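PDB 6ZRY: DMATS type aromatic prenyltransferase from Micromonospora olivasterospora, which probably transfers a dimethylallyl group to tryptophan, as a 6-dimethylallyl tryptophan synthase with the ABBA-barrel fold of aromatic prenyltransferases. Local coordinates for residues Asp114-Arg117 against Asp118-Thr122; Ala174-Arg177 against Ala178-His182. All coordinates share one frame; numbering follows the deposited sequence.

Contact 1 of 2, residues Asp114-Arg117 against Asp118-Thr122; sequences DSVR and DLFAT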
ATOM      1  N   ASP A 114      16.022  12.240   3.809  1.00 33.38           N
ATOM      2  CA  ASP A 114      16.298  13.529   4.511  1.00 34.34           C
ATOM      3  C   ASP A 114      16.382  14.670   3.494  1.00 33.77           C
ATOM      4  O   ASP A 114      15.873  15.790   3.808  1.00 33.45           O
ATOM      5  CB  ASP A 114      17.558  13.433   5.373  1.00 37.34           C
ATOM      6  CG  ASP A 114      17.391  12.507   6.566  1.00 38.23           C
ATOM      7  OD1 ASP A 114      18.386  11.894   6.971  1.00 41.07           O
ATOM      8  OD2 ASP A 114      16.263  12.386   7.051  1.00 39.05           O
ATOM      9  N   SER A 115      16.950  14.408   2.309  1.00 31.91           N
ATOM     10  CA  SER A 115      17.232  15.441   1.291  1.00 32.11           C
ATOM     11  C   SER A 115      15.921  16.044   0.742  1.00 32.07           C
ATOM     12  O   SER A 115      15.999  17.155   0.176  1.00 32.91           O
ATOM     13  CB  SER A 115      18.129  14.904   0.199  1.00 31.92           C
ATOM     14  OG  SER A 115      17.378  14.208  -0.797  1.00 32.90           O
ATOM     15  N   VAL A 116      14.758  15.392   0.923  1.00 30.41           N
ATOM     16  CA  VAL A 116      13.461  15.899   0.358  1.00 31.40           C
ATOM     17  C   VAL A 116      12.455  16.273   1.463  1.00 32.68           C
ATOM     18  O   VAL A 116      11.354  16.721   1.095  1.00 31.13           O
ATOM     19  CB  VAL A 116      12.833  14.879  -0.608  1.00 30.42           C
ATOM     20  CG1 VAL A 116      13.690  14.695  -1.863  1.00 30.43           C
ATOM     21  CG2 VAL A 116      12.568  13.549   0.068  1.00 29.91           C
ATOM     22  N   ARG A 117      12.819  16.099   2.748  1.00 35.02           N
ATOM     23  CA  ARG A 117      11.953  16.333   3.941  1.00 36.44           C
ATOM     24  C   ARG A 117      11.296  17.722   3.887  1.00 35.60           C
ATOM     25  O   ARG A 117      10.068  17.806   4.071  1.00 35.02           O
ATOM     26  CB  ARG A 117      12.806  16.217   5.211  1.00 40.20           C
ATOM     27  CG  ARG A 117      12.019  15.915   6.476  1.00 42.56           C
ATOM     28  CD  ARG A 117      12.939  15.512   7.623  1.00 44.98           C
ATOM     29  NE  ARG A 117      13.582  14.222   7.391  1.00 45.31           N
ATOM     30  CZ  ARG A 117      12.977  13.039   7.474  1.00 46.11           C
ATOM     31  NH1 ARG A 117      13.668  11.940   7.243  1.00 46.25           N
ATOM     32  NH2 ARG A 117      11.686  12.949   7.790  1.00 47.32           N
ATOM     33  N   ASP A 118      12.081  18.766   3.633  1.00 35.71           N
ATOM     34  CA  ASP A 118      11.625  20.180   3.658  1.00 36.55           C
ATOM     35  C   ASP A 118      10.566  20.429   2.591  1.00 35.14           C
ATOM     36  O   ASP A 118       9.766  21.369   2.791  1.00 36.31           O
ATOM     37  CB  ASP A 118      12.788  21.179   3.534  1.00 39.10           C
ATOM     38  CG  ASP A 118      13.462  21.239   2.183  1.00 40.63           C
ATOM     39  OD1 ASP A 118      14.130  20.263   1.826  1.00 41.42           O
ATOM     40  OD2 ASP A 118      13.326  22.279   1.507  1.00 43.67           O
ATOM     41  N   LEU A 119      10.549  19.651   1.491  1.00 32.18           N
ATOM     42  CA  LEU A 119       9.543  19.831   0.426  1.00 31.50           C
ATOM     43  C   LEU A 119       8.183  19.377   0.932  1.00 29.30           C
ATOM     44  O   LEU A 119       7.196  19.989   0.532  1.00 29.78           O
ATOM     45  CB  LEU A 119       9.949  19.053  -0.837  1.00 31.29           C
ATOM     46  CG  LEU A 119      11.265  19.471  -1.470  1.00 31.61           C
ATOM     47  CD1 LEU A 119      11.585  18.571  -2.648  1.00 30.90           C
ATOM     48  CD2 LEU A 119      11.229  20.931  -1.911  1.00 32.60           C
ATOM     49  N   PHE A 120       8.131  18.355   1.792  1.00 27.70           N
ATOM     50  CA  PHE A 120       6.873  17.823   2.367  1.00 27.93           C
ATOM     51  C   PHE A 120       6.544  18.521   3.691  1.00 29.31           C
ATOM     52  O   PHE A 120       5.404  18.476   4.064  1.00 30.30           O
ATOM     53  CB  PHE A 120       6.933  16.295   2.526  1.00 26.21           C
ATOM     54  CG  PHE A 120       7.060  15.549   1.210  1.00 25.19           C
ATOM     55  CD1 PHE A 120       8.294  15.428   0.583  1.00 24.25           C
ATOM     56  CD2 PHE A 120       5.954  14.947   0.617  1.00 24.23           C
ATOM     57  CE1 PHE A 120       8.425  14.738  -0.610  1.00 23.87           C
ATOM     58  CE2 PHE A 120       6.082  14.263  -0.589  1.00 23.94           C
ATOM     59  CZ  PHE A 120       7.316  14.153  -1.201  1.00 23.71           C
ATOM     60  N   ALA A 121       7.517  19.130   4.365  1.00 31.23           N
ATOM     61  CA  ALA A 121       7.339  19.638   5.744  1.00 31.76           C
ATOM     62  C   ALA A 121       6.357  20.799   5.718  1.00 32.84           C
ATOM     63  O   ALA A 121       6.513  21.708   4.882  1.00 33.83           O
ATOM     64  CB  ALA A 121       8.663  20.044   6.356  1.00 32.66           C
ATOM     65  N   THR A 122       5.374  20.762   6.606  1.00 35.19           N
ATOM     66  CA  THR A 122       4.334  21.804   6.743  1.00 35.44           C
ATOM     67  C   THR A 122       3.677  21.641   8.101  1.00 37.80           C
ATOM     68  O   THR A 122       3.510  20.481   8.557  1.00 35.51           O
ATOM     69  CB  THR A 122       3.315  21.755   5.601  1.00 35.19           C
ATOM     70  OG1 THR A 122       2.349  22.782   5.842  1.00 34.91           O
ATOM     71  CG2 THR A 122       2.626  20.412   5.466  1.00 33.61           C
TER
HETATM   72  O   HOH W   1      15.214  18.827   3.469  1.00 48.32           O
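V116 O is approached by both L119 and F120. L119 N donates to it at 3.1 Å; the bond is bent (N-H...O angle 139°), and its donor stands 53° out of the carbonyl plane, not on a lone pair. F120 presents its ring edge to the same oxygen: CD1 lies 3.4 Å from V116 O, close to the ring plane. Looser apolar contacts join V116 CB to L119 CD1 and V116 CG2 to F120 CE1, each at 4.4 Å. One residue on, R117 O is shared by two weak bonds, from F120 N at 3.0 Å and A121 N at 2.9 Å.

Behind this lies a salt bridge. The bend at chi3 (-68°) carries the R117 guanidinium back to D114, where NH1 bonds to OD2 at 2.6 Å, nearly in the guanidinium plane, and NE adds a weak bond to that same oxygen. D114 O also accepts from R117 N at 3.2 Å, while a water takes the N-H of D118 and donates to D114 O. D118 OD1 forms a salt bridge with R169, whose NH1 also bonds S115 O, and D114 OD1 is held by T110. L119 and F120 rest on helix 159-170, and the F120 ring meets that of F198.

The geometry is that of a type I beta turn, D114 to R117, linking helices 111-114 and 117-120; the second is a short, weakly bonded helix in which R117 O receives both an i+3 and an i+4 donor.

Contact 2 of 2, residues Ala174-Arg177 against Ala178-His182; sequences ASYR and ALLDH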
ATOM      1  N   ALA A 174      13.156  12.395 -15.174  1.00 26.16           N
ATOM      2  CA  ALA A 174      12.928  12.165 -16.625  1.00 25.97           C
ATOM      3  C   ALA A 174      11.769  11.178 -16.804  1.00 26.34           C
ATOM      4  O   ALA A 174      10.861  11.465 -17.633  1.00 26.18           O
ATOM      5  CB  ALA A 174      14.176  11.688 -17.308  1.00 26.39           C
ATOM      6  N   SER A 175      11.741  10.071 -16.045  1.00 25.61           N
ATOM      7  CA  SER A 175      10.613   9.095 -16.145  1.00 24.98           C
ATOM      8  C   SER A 175       9.342   9.786 -15.694  1.00 24.38           C
ATOM      9  O   SER A 175       8.264   9.604 -16.337  1.00 23.68           O
ATOM     10  CB  SER A 175      10.878   7.854 -15.382  1.00 25.33           C
ATOM     11  OG  SER A 175      12.013   7.194 -15.908  1.00 26.53           O
ATOM     12  N   TYR A 176       9.452  10.599 -14.653  1.00 24.02           N
ATOM     13  CA  TYR A 176       8.299  11.346 -14.125  1.00 23.66           C
ATOM     14  C   TYR A 176       7.804  12.306 -15.207  1.00 22.79           C
ATOM     15  O   TYR A 176       6.576  12.420 -15.408  1.00 23.10           O
ATOM     16  CB  TYR A 176       8.661  12.069 -12.824  1.00 23.54           C
ATOM     17  CG  TYR A 176       7.532  12.892 -12.268  1.00 23.76           C
ATOM     18  CD1 TYR A 176       6.331  12.309 -11.884  1.00 23.45           C
ATOM     19  CD2 TYR A 176       7.650  14.269 -12.143  1.00 24.17           C
ATOM     20  CE1 TYR A 176       5.283  13.069 -11.386  1.00 24.11           C
ATOM     21  CE2 TYR A 176       6.620  15.037 -11.626  1.00 25.04           C
ATOM     22  CZ  TYR A 176       5.429  14.437 -11.251  1.00 25.39           C
ATOM     23  OH  TYR A 176       4.422  15.215 -10.738  1.00 27.73           O
ATOM     24  N   ARG A 177       8.722  12.998 -15.878  0.56 23.28           N
ATOM     25  CA  ARG A 177       8.367  13.961 -16.963  0.56 23.25           C
ATOM     26  C   ARG A 177       7.616  13.183 -18.060  0.56 22.61           C
ATOM     27  O   ARG A 177       6.598  13.679 -18.531  0.56 22.26           O
ATOM     28  CB  ARG A 177       9.602  14.708 -17.495  0.56 23.98           C
ATOM     29  CG  ARG A 177       9.875  16.031 -16.784  0.56 24.80           C
ATOM     30  CD  ARG A 177      11.005  16.862 -17.379  0.56 24.86           C
ATOM     31  NE  ARG A 177      12.298  16.395 -16.901  0.56 25.18           N
ATOM     32  CZ  ARG A 177      13.159  15.627 -17.580  0.56 25.14           C
ATOM     33  NH1 ARG A 177      12.900  15.227 -18.818  0.56 25.51           N
ATOM     34  NH2 ARG A 177      14.292  15.263 -17.009  0.56 25.33           N
ATOM     35  N   ALA A 178       8.084  11.973 -18.388  1.00 22.35           N
ATOM     36  CA  ALA A 178       7.425  11.057 -19.352  1.00 21.93           C
ATOM     37  C   ALA A 178       5.991  10.766 -18.884  1.00 21.98           C
ATOM     38  O   ALA A 178       5.073  10.801 -19.720  1.00 21.02           O
ATOM     39  CB  ALA A 178       8.222   9.786 -19.514  1.00 22.35           C
ATOM     40  N   LEU A 179       5.791  10.541 -17.577  1.00 20.99           N
ATOM     41  CA  LEU A 179       4.445  10.255 -17.043  1.00 22.10           C
ATOM     42  C   LEU A 179       3.589  11.522 -17.114  1.00 22.25           C
ATOM     43  O   LEU A 179       2.460  11.426 -17.582  1.00 22.47           O
ATOM     44  CB  LEU A 179       4.563   9.694 -15.621  1.00 21.85           C
ATOM     45  CG  LEU A 179       3.248   9.338 -14.916  1.00 22.57           C
ATOM     46  CD1 LEU A 179       2.573   8.152 -15.553  1.00 22.78           C
ATOM     47  CD2 LEU A 179       3.486   9.058 -13.445  1.00 23.14           C
ATOM     48  N   LEU A 180       4.074  12.666 -16.652  1.00 23.08           N
ATOM     49  CA  LEU A 180       3.233  13.902 -16.646  1.00 24.22           C
ATOM     50  C   LEU A 180       2.903  14.316 -18.086  1.00 23.17           C
ATOM     51  O   LEU A 180       1.766  14.697 -18.341  1.00 23.39           O
ATOM     52  CB  LEU A 180       3.945  15.031 -15.894  1.00 26.05           C
ATOM     53  CG  LEU A 180       3.845  15.024 -14.363  1.00 27.82           C
ATOM     54  CD1 LEU A 180       4.219  16.394 -13.803  1.00 28.18           C
ATOM     55  CD2 LEU A 180       2.459  14.613 -13.864  1.00 28.45           C
ATOM     56  N   ASP A 181       3.866  14.263 -19.001  1.00 22.56           N
ATOM     57  CA  ASP A 181       3.675  14.793 -20.370  1.00 22.41           C
ATOM     58  C   ASP A 181       2.940  13.782 -21.254  1.00 21.78           C
ATOM     59  O   ASP A 181       2.273  14.238 -22.221  1.00 21.82           O
ATOM     60  CB  ASP A 181       4.995  15.193 -20.996  1.00 23.32           C
ATOM     61  CG  ASP A 181       5.598  16.438 -20.347  1.00 24.35           C
ATOM     62  OD1 ASP A 181       4.872  17.106 -19.580  1.00 24.80           O
ATOM     63  OD2 ASP A 181       6.766  16.683 -20.572  1.00 24.80           O
ATOM     64  N   HIS A 182       3.097  12.476 -21.004  1.00 21.17           N
ATOM     65  CA  HIS A 182       2.595  11.418 -21.932  1.00 20.86           C
ATOM     66  C   HIS A 182       1.783  10.319 -21.226  1.00 20.87           C
ATOM     67  O   HIS A 182       1.309   9.450 -21.959  1.00 20.12           O
ATOM     68  CB  HIS A 182       3.771  10.822 -22.738  1.00 21.18           C
ATOM     69  CG  HIS A 182       4.425  11.862 -23.572  1.00 21.86           C
ATOM     70  ND1 HIS A 182       3.780  12.463 -24.622  1.00 22.14           N
ATOM     71  CD2 HIS A 182       5.630  12.462 -23.448  1.00 22.32           C
ATOM     72  CE1 HIS A 182       4.585  13.410 -25.137  1.00 22.97           C
ATOM     73  NE2 HIS A 182       5.726  13.413 -24.427  1.00 22.00           N
TER
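Y176 and L180, one helical turn apart, make the dense part of this contact. L180 CG lies over one face of the Y176 ring, 3.9 Å from its centroid and 27° off the normal, a CH-pi contact displaced toward the hydroxyl end. There L180 CD1 comes within 3.4 Å of Y176 CZ and 3.3 Å of Y176 OH. Chi1 of 178° swings the Y176 ring toward the next turn, bringing its face under L180 CG. Y176 OH is hydrogen-bonded to P160 O, and the side chain also packs on V163, S164 and L167 of helix 159-170. With an alanine in place of Y176, L180 is likely to lose the surface it packs on and P160 O its hydroxyl partner.

R177 and D181 form the loose side: both are exposed, and R177 is deposited in two conformers, so the place of its guanidinium is uncertain. The backbone there is still hydrogen-bonded, D181 N to R177 O at 2.8 Å; L180 N does the same to Y176 O at 165°. This is a regular amphipathic alpha-helix, its buried side against strands 209-220 and 258-265 and helix 159-170, on the outside of the ABBA barrel.

How the contacts relate
Contact 1 precedes contact 2 along the chain, with strands 131-138 and 141-149 and helix 159-170 between them. Their centres are 22 Å apart and their nearest atoms about 10 Å, without touching, but both lean on helix 159-170: contact 1 through S115, L119 and F120, contact 2 through Y176. On the sheet they meet different strands, 193-201 through F198 for contact 1, and 209-220 and 258-265 for contact 2. At 21 and 22 Å from the chain centre and against helix 159-170, both fit the helical layer outside the barrel. Only contact 2 approaches a known site: the A174 side chain is about 4 Å from that of calcium-binding D269, though no calcium is bound here.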